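Local structure of 2-hydroxyisobutyryl-CoA synthetase (Aquincola tertiaricarbonis, 6HDY) at residues W15-E20 and Q55-Y60. The protein belongs to the ANL superfamily of AMP-binding enzymes, in which a large N-terminal domain is followed by a smaller C-terminal one. Numbering follows the deposited sequence.
Sequences WNFPVE and QQVCQY
Phe-17 presents one ring face to Val-57 and its edge to Tyr-60, both on one flank of the helix, and almost all the apolar contact between the segments passes through it. With CG anti to the backbone N (chi1 -170°), the ring extends from the loop toward the helix. CG2 of Val-57 sits over one face of the ring, 4.3 Å from its centroid and 23° off the normal, a CH-pi contact. Tyr-60 is met differently: the edge of Phe-17 is turned to the face of the tyrosine in a T-shaped pair, with centroids 5.5 Å apart and planes at 72°. Phe-17 CE1 approaches Tyr-60 CG to 3.8 Å, while CZ lies above the tyrosine face toward its rim. Beyond the ring, the Tyr-60 hydroxyl is hydrogen-bonded to the carbonyl of Thr-333, and Val-57 packs on Ile-338.

This is an irregular N-terminal segment laid against helix 43-64 in the ANL fold, the centre of the contact about 26 Å from the centre of the chain. A cis peptide bond between Phe-17 and Pro-18 bends the segment just after the phenylalanine, and Pro-18 then rests on Thr-333.

One turn back along the helix from Tyr-60, the packing gives way to a polar, more open margin. Gln-56 stretches its chain past Phe-17, its NE2 passing 3.7 Å from Phe-17 CB, but no direct hydrogen bond joins the segments. A water bridges them instead: it donates to Asn-16 OD1 at 2.7 Å and accepts from Phe-17 N at 3.0 Å and from Gln-56 NE2 at 3.2 Å. The other end of the Gln-56 amide, OE1, takes a hydrogen bond from NE of Arg-53, whose side chain also makes a cation-pi contact with Trp-15.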
ATOM      1  N   TRP A  15       2.099 -31.976   1.985  1.00 55.87           N
ATOM      2  CA  TRP A  15       3.447 -32.046   1.436  1.00 55.17           C
ATOM      3  C   TRP A  15       3.391 -32.449  -0.025  1.00 58.19           C
ATOM      4  O   TRP A  15       3.246 -33.621  -0.339  1.00 61.11           O
ATOM      5  CB  TRP A  15       4.323 -32.998   2.263  1.00 55.71           C
ATOM      6  CG  TRP A  15       5.790 -32.952   1.939  1.00 55.79           C
ATOM      7  CD1 TRP A  15       6.555 -33.979   1.467  1.00 60.58           C
ATOM      8  CD2 TRP A  15       6.676 -31.836   2.111  1.00 52.53           C
ATOM      9  NE1 TRP A  15       7.861 -33.567   1.314  1.00 58.50           N
ATOM     10  CE2 TRP A  15       7.965 -32.259   1.709  1.00 56.54           C
ATOM     11  CE3 TRP A  15       6.509 -30.514   2.564  1.00 50.83           C
ATOM     12  CZ2 TRP A  15       9.078 -31.411   1.754  1.00 53.60           C
ATOM     13  CZ3 TRP A  15       7.605 -29.670   2.582  1.00 49.74           C
ATOM     14  CH2 TRP A  15       8.875 -30.118   2.190  1.00 50.72           C
ATOM     15  N   ASN A  16       3.469 -31.462  -0.921  1.00 53.19           N
ATOM     16  CA  ASN A  16       3.401 -31.692  -2.359  1.00 54.89           C
ATOM     17  C   ASN A  16       4.094 -30.570  -3.119  1.00 55.03           C
ATOM     18  O   ASN A  16       4.062 -29.411  -2.683  1.00 49.91           O
ATOM     19  CB  ASN A  16       1.916 -31.773  -2.799  1.00 61.57           C
ATOM     20  CG  ASN A  16       1.644 -32.419  -4.138  1.00109.68           C
ATOM     21  OD1 ASN A  16       2.284 -33.403  -4.541  1.00113.26           O
ATOM     22  ND2 ASN A  16       0.613 -31.931  -4.823  1.00106.24           N
ATOM     23  N   PHE A  17       4.705 -30.918  -4.273  1.00 52.78           N
ATOM     24  CA  PHE A  17       5.286 -29.939  -5.184  1.00 50.11           C
ATOM     25  C   PHE A  17       4.730 -30.155  -6.590  1.00 57.06           C
ATOM     26  O   PHE A  17       4.920 -31.244  -7.143  1.00 59.20           O
ATOM     27  CB  PHE A  17       6.819 -29.903  -5.213  1.00 49.85           C
ATOM     28  CG  PHE A  17       7.358 -28.712  -5.993  1.00 48.96           C
ATOM     29  CD1 PHE A  17       7.583 -28.798  -7.367  1.00 52.66           C
ATOM     30  CD2 PHE A  17       7.619 -27.501  -5.356  1.00 47.00           C
ATOM     31  CE1 PHE A  17       8.075 -27.704  -8.084  1.00 52.09           C
ATOM     32  CE2 PHE A  17       8.131 -26.415  -6.070  1.00 48.22           C
ATOM     33  CZ  PHE A  17       8.341 -26.519  -7.434  1.00 48.12           C
ATOM     34  N   PRO A  18       4.102 -29.118  -7.213  1.00 51.91           N
ATOM     35  CA  PRO A  18       3.797 -27.772  -6.675  1.00 48.52           C
ATOM     36  C   PRO A  18       2.798 -27.856  -5.519  1.00 53.57           C
ATOM     37  O   PRO A  18       1.911 -28.699  -5.542  1.00 56.22           O
ATOM     38  CB  PRO A  18       3.171 -27.040  -7.884  1.00 50.51           C
ATOM     39  CG  PRO A  18       3.586 -27.832  -9.087  1.00 57.87           C
ATOM     40  CD  PRO A  18       3.591 -29.259  -8.586  1.00 55.31           C
ATOM     41  N   VAL A  19       2.958 -27.010  -4.500  1.00 49.35           N
ATOM     42  CA  VAL A  19       2.082 -26.999  -3.324  1.00 49.02           C
ATOM     43  C   VAL A  19       0.659 -26.454  -3.685  1.00 53.62           C
ATOM     44  O   VAL A  19       0.509 -25.713  -4.651  1.00 53.23           O
ATOM     45  CB  VAL A  19       2.778 -26.265  -2.144  1.00 49.41           C
ATOM     46  CG1 VAL A  19       2.615 -24.747  -2.255  1.00 46.83           C
ATOM     47  CG2 VAL A  19       2.303 -26.788  -0.793  1.00 48.88           C
ATOM     48  N   GLU A  20      -0.363 -26.868  -2.926  1.00 51.46           N
ATOM     49  CA  GLU A  20      -1.763 -26.536  -3.165  1.00 52.33           C
ATOM     50  C   GLU A  20      -2.571 -26.634  -1.872  1.00 55.07           C
ATOM     51  O   GLU A  20      -3.361 -27.569  -1.685  1.00 56.55           O
ATOM     52  CB  GLU A  20      -2.343 -27.507  -4.221  1.00 56.91           C
ATOM     53  CG  GLU A  20      -2.765 -26.790  -5.492  1.00 68.23           C
ATOM     54  CD  GLU A  20      -4.178 -27.070  -5.970  1.00 88.61           C
ATOM     55  OE1 GLU A  20      -4.920 -26.094  -6.223  1.00 85.01           O
ATOM     56  OE2 GLU A  20      -4.548 -28.262  -6.080  1.00 75.77           O
ATOM     57  N   GLN A  55      15.302 -32.290  -4.740  1.00 48.41           N
ATOM     58  CA  GLN A  55      15.460 -33.011  -6.000  1.00 50.26           C
ATOM     59  C   GLN A  55      14.360 -32.601  -6.992  1.00 53.90           C
ATOM     60  O   GLN A  55      14.658 -32.309  -8.154  1.00 52.62           O
ATOM     61  CB  GLN A  55      15.445 -34.530  -5.757  1.00 53.91           C
ATOM     62  CG  GLN A  55      16.666 -35.012  -4.968  1.00 68.88           C
ATOM     63  CD  GLN A  55      16.477 -36.394  -4.385  1.00 80.72           C
ATOM     64  OE1 GLN A  55      15.439 -36.718  -3.800  1.00 71.47           O
ATOM     65  NE2 GLN A  55      17.491 -37.232  -4.510  1.00 73.06           N
ATOM     66  N   GLN A  56      13.097 -32.529  -6.503  1.00 51.20           N
ATOM     67  CA  GLN A  56      11.927 -32.108  -7.275  1.00 51.28           C
ATOM     68  C   GLN A  56      12.134 -30.674  -7.795  1.00 53.22           C
ATOM     69  O   GLN A  56      11.972 -30.444  -8.982  1.00 53.71           O
ATOM     70  CB  GLN A  56      10.644 -32.165  -6.415  1.00 51.96           C
ATOM     71  CG  GLN A  56      10.147 -33.537  -6.026  1.00 55.44           C
ATOM     72  CD  GLN A  56       8.833 -33.472  -5.265  1.00 75.36           C
ATOM     73  OE1 GLN A  56       8.814 -33.518  -4.023  1.00 73.67           O
ATOM     74  NE2 GLN A  56       7.702 -33.415  -5.994  1.00 57.14           N
ATOM     75  N   VAL A  57      12.528 -29.729  -6.903  1.00 48.73           N
ATOM     76  CA  VAL A  57      12.759 -28.303  -7.205  1.00 45.94           C
ATOM     77  C   VAL A  57      13.853 -28.125  -8.280  1.00 49.01           C
ATOM     78  O   VAL A  57      13.647 -27.397  -9.257  1.00 48.09           O
ATOM     79  CB  VAL A  57      13.028 -27.485  -5.903  1.00 46.79           C
ATOM     80  CG1 VAL A  57      13.470 -26.046  -6.208  1.00 45.16           C
ATOM     81  CG2 VAL A  57      11.788 -27.479  -5.003  1.00 45.62           C
ATOM     82  N   CYS A  58      14.992 -28.806  -8.100  1.00 45.94           N
ATOM     83  CA  CYS A  58      16.120 -28.758  -9.024  1.00 47.55           C
ATOM     84  C   CYS A  58      15.767 -29.313 -10.397  1.00 53.11           C
ATOM     85  O   CYS A  58      16.258 -28.800 -11.401  1.00 54.89           O
ATOM     86  CB  CYS A  58      17.341 -29.449  -8.423  1.00 48.96           C
ATOM     87  SG  CYS A  58      18.195 -28.458  -7.175  1.00 50.72           S
ATOM     88  N   GLN A  59      14.899 -30.340 -10.445  1.00 49.77           N
ATOM     89  CA  GLN A  59      14.422 -30.930 -11.696  1.00 52.17           C
ATOM     90  C   GLN A  59      13.475 -29.923 -12.342  1.00 53.94           C
ATOM     91  O   GLN A  59      13.545 -29.684 -13.549  1.00 52.82           O
ATOM     92  CB  GLN A  59      13.686 -32.251 -11.430  1.00 55.35           C
ATOM     93  CG  GLN A  59      14.613 -33.442 -11.196  1.00 82.41           C
ATOM     94  CD  GLN A  59      13.991 -34.556 -10.371  1.00104.73           C
ATOM     95  OE1 GLN A  59      12.769 -34.761 -10.351  1.00102.69           O
ATOM     96  NE2 GLN A  59      14.834 -35.334  -9.698  1.00 91.65           N
ATOM     97  N   TYR A  60      12.628 -29.283 -11.516  1.00 49.09           N
ATOM     98  CA  TYR A  60      11.687 -28.272 -11.989  1.00 47.59           C
ATOM     99  C   TYR A  60      12.442 -27.084 -12.603  1.00 51.41           C
ATOM    100  O   TYR A  60      12.084 -26.659 -13.685  1.00 53.47           O
ATOM    101  CB  TYR A  60      10.698 -27.859 -10.875  1.00 46.69           C
ATOM    102  CG  TYR A  60       9.822 -26.678 -11.264  1.00 48.95           C
ATOM    103  CD1 TYR A  60       8.661 -26.861 -12.020  1.00 51.49           C
ATOM    104  CD2 TYR A  60      10.166 -25.376 -10.901  1.00 46.86           C
ATOM    105  CE1 TYR A  60       7.857 -25.781 -12.376  1.00 49.53           C
ATOM    106  CE2 TYR A  60       9.385 -24.290 -11.282  1.00 47.29           C
ATOM    107  CZ  TYR A  60       8.231 -24.497 -12.019  1.00 54.26           C
ATOM    108  OH  TYR A  60       7.487 -23.414 -12.416  1.00 55.74           O
TER
HETATM  109  O   HOH W   1       4.968 -33.892  -4.453  1.00 49.79           O